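Local coordinates for alkyl hydroperoxide reductase E (PDB 5C04), which probably reduces hydrogen peroxide and organic hydroperoxides to water and alcohols at the expense of mycoredoxin dithiol, protecting the cell from oxidative stress, at residues A[34-39]-A[138-143]; A[58-63]-A[147-152]. The protein carries 1 engineered substitution. All blocks are in the same frame, centred on the assembly; numbering follows the deposited sequence.

Followed from the N terminus, the chain first runs through strand 32-37, which carries 34-39, then through helix 44-55, which carries the probable active-site cysteine, into the loop 58-63. Much later, after strand 128-134, it passes the loop 138-143 and enters helix 143-150, near the C terminus, which carries most of 147-152. Interaction 1 closes a loop of 98 residues and interaction 2 one of 83. Because their segments alternate along the chain, the two closures cross and do not nest. Together they tie the C-terminal helix and the loop leading into it to a strand of the sheet and to the loop after helix 44-55. The two meet where Leu34 CD2 lies 3.7 Å from Phe60 CD1.

Interaction 1: residues A[34-39]-A[138-143]; sequences LLVFHP and EVRDQR. Engineered in segment 34-39: His38 (natural residue Phe).
Arg140 reaches out of an irregular loop to the backbone of strand 32-37 and offers the two terminal nitrogens of its guanidinium, end-on, to a single carbonyl oxygen, that of Phe37. Arg140 NH1 donates to Phe37 O at 3.0 Å, lying in the carbonyl plane; Arg140 NH2 donates to the same oxygen, also at 3.0 Å, but tilted 24° from that plane. Sharing one acceptor bends both bonds, with angles at the hydrogens near 140°. Val36 CA and Arg140 CA, the nearest across the segments, are 10.2 Å apart, so the long side chain alone spans the gap; its bend at chi3 turns the last part of the chain toward the strand.

Val36 meets the guanidinium obliquely. With Val36 CG1 anti to the backbone N (chi1 -177°), this methyl comes to 3.7 Å from Arg140 NH2. The engineered His38, a phenylalanine in the natural protein, touches with its CB near the plane of the guanidinium, 3.9 Å from Arg140 NH2, while its ring leads away. Phe37 contributes its carbonyl here; its ring turns from Arg140 and meets that of Tyr105.

The guanidinium is buried, and further partners fix its rotation: NH2 forms a salt bridge with Glu49 of helix 44-55, and NH1 bonds Thr119 OG1. Glu49 would be expected to balance much of the arginine's charge. A buried arginine thus joins the loop leading into the C-terminal helix to a central strand of the thioredoxin fold, just before His38 and Pro39, which pack on Cys46, the probable active-site cysteine, as in related peroxiredoxins.

Interaction 2: residues A[58-63]-A[147-152]; sequences PEFEND and DALAAL
Leu149 and Phe60 pack where two peripheral elements of the thioredoxin fold come together: the C-terminal helix 143-150 and the loop that joins helix 44-55 to strand 65-71. Leu149 has the most surface buried by the contact, and it points from the helix toward the loop. One branch does the touching. Its CD1 methyl comes up to the edge of the Phe60 ring, near the ring plane, while the two side chains cross at about a right angle. This is apolar packing against a ring edge.

Phe60 starts from a backbone 7.9 Å from that of Leu149, measured between CA atoms. Its chi1 of -58° sets CG beside the backbone N, and from there the ring extends to the helix. The same side chain also packs on Trp145 and Thr146 of helix 143-150. Leu149 in turn rests on Asn32 and Val121, side chains of two neighbouring antiparallel strands.

Glu59 adds a smaller share through its backbone, its carbonyl oxygen lying 4.1 Å from Leu149 CD1. Within the loop, Asn62 ND2 donates back to Pro58 O at 3.1 Å, nearly straight at 169°, a bond that bridges the turn carrying Phe60. The closest approach across the contact is between Phe60 CD1 and Leu149 CD1, at 3.8 Å.

Interaction 1: residues A[34-39]-A[138-143]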
# COMPACT_ATOMS: atom_id res chain seq x y z
N LEU A 34 13.17 -19.14 -2.06
CA LEU A 34 12.73 -18.46 -3.27
C LEU A 34 12.13 -17.13 -2.84
O LEU A 34 11.15 -17.11 -2.07
CB LEU A 34 11.65 -19.27 -3.99
CG LEU A 34 11.10 -18.68 -5.28
CD1 LEU A 34 12.12 -18.63 -6.40
CD2 LEU A 34 9.85 -19.43 -5.71
N LEU A 35 12.73 -16.06 -3.32
CA LEU A 35 12.22 -14.68 -3.08
C LEU A 35 11.54 -14.19 -4.34
O LEU A 35 12.18 -14.04 -5.39
CB LEU A 35 13.37 -13.72 -2.77
CG LEU A 35 14.24 -14.09 -1.57
CD1 LEU A 35 15.34 -13.07 -1.38
CD2 LEU A 35 13.41 -14.23 -0.30
N VAL A 36 10.22 -13.97 -4.24
CA VAL A 36 9.41 -13.50 -5.37
C VAL A 36 8.98 -12.04 -5.10
O VAL A 36 7.95 -11.77 -4.46
CB VAL A 36 8.19 -14.40 -5.64
CG1 VAL A 36 7.43 -13.92 -6.87
CG2 VAL A 36 8.63 -15.89 -5.79
N PHE A 37 9.80 -11.12 -5.58
CA PHE A 37 9.41 -9.68 -5.55
C PHE A 37 8.35 -9.45 -6.59
O PHE A 37 8.42 -10.00 -7.69
CB PHE A 37 10.62 -8.79 -5.83
CG PHE A 37 11.63 -8.76 -4.72
CD1 PHE A 37 12.67 -9.70 -4.66
CD2 PHE A 37 11.59 -7.78 -3.74
CE1 PHE A 37 13.62 -9.66 -3.64
CE2 PHE A 37 12.54 -7.73 -2.73
CZ PHE A 37 13.54 -8.67 -2.67
N HIS A 38 7.36 -8.60 -6.29
CA HIS A 38 6.35 -8.29 -7.29
C HIS A 38 5.76 -6.91 -7.03
O HIS A 38 5.80 -6.42 -5.90
CB HIS A 38 5.28 -9.36 -7.37
CG HIS A 38 4.42 -9.43 -6.17
ND1 HIS A 38 3.20 -8.78 -6.13
CD2 HIS A 38 4.62 -9.96 -4.95
CE1 HIS A 38 2.67 -8.96 -4.93
NE2 HIS A 38 3.50 -9.67 -4.20
N PRO A 39 5.23 -6.27 -8.09
CA PRO A 39 4.67 -4.94 -7.97
C PRO A 39 3.57 -4.67 -6.93
O PRO A 39 3.80 -3.90 -5.99
CB PRO A 39 4.16 -4.67 -9.39
CG PRO A 39 5.13 -5.36 -10.26
CD PRO A 39 5.54 -6.60 -9.49
N GLU A 138 5.84 -7.60 -17.79
CA GLU A 138 6.26 -8.90 -18.22
C GLU A 138 5.77 -9.97 -17.23
O GLU A 138 5.33 -9.63 -16.13
CB GLU A 138 7.78 -8.96 -18.31
CG GLU A 138 8.37 -8.11 -19.43
CD GLU A 138 9.87 -8.27 -19.52
OE1 GLU A 138 10.58 -7.65 -18.70
OE2 GLU A 138 10.32 -9.03 -20.42
N VAL A 139 5.83 -11.22 -17.65
CA VAL A 139 5.45 -12.39 -16.86
C VAL A 139 6.62 -13.34 -16.79
O VAL A 139 7.19 -13.69 -17.83
CB VAL A 139 4.25 -13.16 -17.48
CG1 VAL A 139 3.82 -14.32 -16.58
CG2 VAL A 139 3.12 -12.20 -17.71
N ARG A 140 6.96 -13.83 -15.59
CA ARG A 140 8.10 -14.72 -15.42
C ARG A 140 7.75 -16.16 -15.79
O ARG A 140 6.57 -16.55 -15.77
CB ARG A 140 8.62 -14.64 -13.99
CG ARG A 140 9.24 -13.29 -13.70
CD ARG A 140 9.52 -13.13 -12.22
NE ARG A 140 8.33 -12.72 -11.52
CZ ARG A 140 8.34 -12.15 -10.31
NH1 ARG A 140 9.48 -12.06 -9.63
NH2 ARG A 140 7.21 -11.71 -9.80
N ASP A 141 8.78 -16.93 -16.15
CA ASP A 141 8.68 -18.35 -16.44
C ASP A 141 9.08 -19.13 -15.19
O ASP A 141 10.25 -19.23 -14.84
CB ASP A 141 9.62 -18.66 -17.61
CG ASP A 141 9.57 -20.11 -18.04
OD1 ASP A 141 8.87 -20.92 -17.40
OD2 ASP A 141 10.25 -20.41 -19.04
N GLN A 142 8.07 -19.64 -14.48
CA GLN A 142 8.29 -20.30 -13.21
C GLN A 142 9.02 -21.67 -13.31
O GLN A 142 9.54 -22.16 -12.33
CB GLN A 142 6.98 -20.40 -12.42
CG GLN A 142 6.36 -19.02 -12.17
CD GLN A 142 5.21 -19.01 -11.18
OE1 GLN A 142 4.95 -19.99 -10.49
NE2 GLN A 142 4.50 -17.88 -11.11
N ARG A 143 9.15 -22.19 -14.52
CA ARG A 143 10.02 -23.36 -14.73
C ARG A 143 11.46 -23.12 -14.28
O ARG A 143 12.15 -24.01 -13.80
CB ARG A 143 10.04 -23.78 -16.20
CG ARG A 143 8.70 -24.05 -16.85
CD ARG A 143 8.94 -24.47 -18.30
NE ARG A 143 9.72 -23.45 -19.01
CZ ARG A 143 10.54 -23.65 -20.05
NH1 ARG A 143 10.70 -24.87 -20.57
NH2 ARG A 143 11.18 -22.61 -20.58

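Interaction 2: residues A[58-63]-A[147-152]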
# COMPACT_ATOMS: atom_id res chain seq x y z
N PRO A 58 3.38 -26.98 -3.31
CA PRO A 58 4.28 -28.01 -2.77
C PRO A 58 5.63 -28.11 -3.48
O PRO A 58 6.59 -28.67 -2.91
CB PRO A 58 3.46 -29.28 -2.96
CG PRO A 58 2.04 -28.84 -2.93
CD PRO A 58 2.08 -27.55 -3.70
N GLU A 59 5.74 -27.59 -4.70
CA GLU A 59 7.01 -27.54 -5.42
C GLU A 59 7.95 -26.45 -4.88
O GLU A 59 9.15 -26.49 -5.10
CB GLU A 59 6.78 -27.32 -6.91
CG GLU A 59 5.88 -28.38 -7.53
CD GLU A 59 5.68 -28.19 -9.02
OE1 GLU A 59 6.51 -27.49 -9.65
OE2 GLU A 59 4.69 -28.75 -9.56
N PHE A 60 7.40 -25.48 -4.15
CA PHE A 60 8.16 -24.35 -3.65
C PHE A 60 8.30 -24.28 -2.14
O PHE A 60 9.24 -23.65 -1.64
CB PHE A 60 7.50 -23.06 -4.14
CG PHE A 60 7.39 -22.96 -5.64
CD1 PHE A 60 8.53 -22.83 -6.41
CD2 PHE A 60 6.17 -23.01 -6.26
CE1 PHE A 60 8.45 -22.75 -7.79
CE2 PHE A 60 6.07 -22.90 -7.65
CZ PHE A 60 7.22 -22.78 -8.41
N GLU A 61 7.35 -24.86 -1.43
CA GLU A 61 7.32 -24.84 0.02
C GLU A 61 7.20 -26.28 0.46
O GLU A 61 6.14 -26.89 0.34
CB GLU A 61 6.12 -24.01 0.51
CG GLU A 61 6.08 -23.68 1.99
CD GLU A 61 4.81 -22.95 2.36
OE1 GLU A 61 3.75 -23.63 2.40
OE2 GLU A 61 4.85 -21.71 2.58
N ASN A 62 8.31 -26.82 0.97
CA ASN A 62 8.46 -28.25 1.28
C ASN A 62 9.63 -28.43 2.25
O ASN A 62 10.09 -27.45 2.83
CB ASN A 62 8.63 -29.05 -0.02
CG ASN A 62 9.80 -28.58 -0.87
OD1 ASN A 62 10.93 -28.40 -0.38
ND2 ASN A 62 9.54 -28.39 -2.16
N ASP A 63 10.10 -29.66 2.44
CA ASP A 63 11.21 -29.92 3.36
C ASP A 63 12.52 -29.24 2.96
O ASP A 63 13.34 -28.93 3.84
CB ASP A 63 11.46 -31.43 3.50
CG ASP A 63 10.32 -32.15 4.22
OD1 ASP A 63 9.53 -31.49 4.93
OD2 ASP A 63 10.23 -33.40 4.08
N ASP A 147 13.48 -25.27 -11.43
CA ASP A 147 14.78 -25.81 -11.83
C ASP A 147 15.90 -25.38 -10.89
O ASP A 147 16.76 -26.16 -10.52
CB ASP A 147 15.12 -25.38 -13.25
CG ASP A 147 16.49 -25.84 -13.67
OD1 ASP A 147 16.64 -27.06 -13.88
OD2 ASP A 147 17.43 -25.01 -13.72
N ALA A 148 15.89 -24.10 -10.51
CA ALA A 148 16.90 -23.55 -9.64
C ALA A 148 16.88 -24.21 -8.26
O ALA A 148 17.92 -24.53 -7.69
CB ALA A 148 16.69 -22.03 -9.50
N LEU A 149 15.68 -24.39 -7.72
CA LEU A 149 15.50 -25.05 -6.43
C LEU A 149 15.94 -26.52 -6.50
O LEU A 149 16.61 -27.00 -5.58
CB LEU A 149 14.03 -24.97 -5.99
CG LEU A 149 13.55 -23.59 -5.55
CD1 LEU A 149 12.05 -23.61 -5.37
CD2 LEU A 149 14.24 -23.14 -4.26
N ALA A 150 15.58 -27.20 -7.58
CA ALA A 150 15.93 -28.61 -7.77
C ALA A 150 17.44 -28.85 -7.79
O ALA A 150 17.93 -29.87 -7.29
CB ALA A 150 15.28 -29.15 -9.03
N ALA A 151 18.20 -27.91 -8.35
CA ALA A 151 19.66 -27.98 -8.36
C ALA A 151 20.31 -27.92 -6.97
O ALA A 151 21.47 -28.29 -6.81
CB ALA A 151 20.23 -26.86 -9.22
N LEU A 152 19.57 -27.45 -5.97
CA LEU A 152 20.13 -27.18 -4.65
C LEU A 152 19.68 -28.12 -3.51
O LEU A 152 19.98 -27.86 -2.34
CB LEU A 152 19.75 -25.74 -4.27
CG LEU A 152 20.38 -24.67 -5.15
CD1 LEU A 152 19.68 -23.35 -4.87
CD2 LEU A 152 21.88 -24.55 -4.90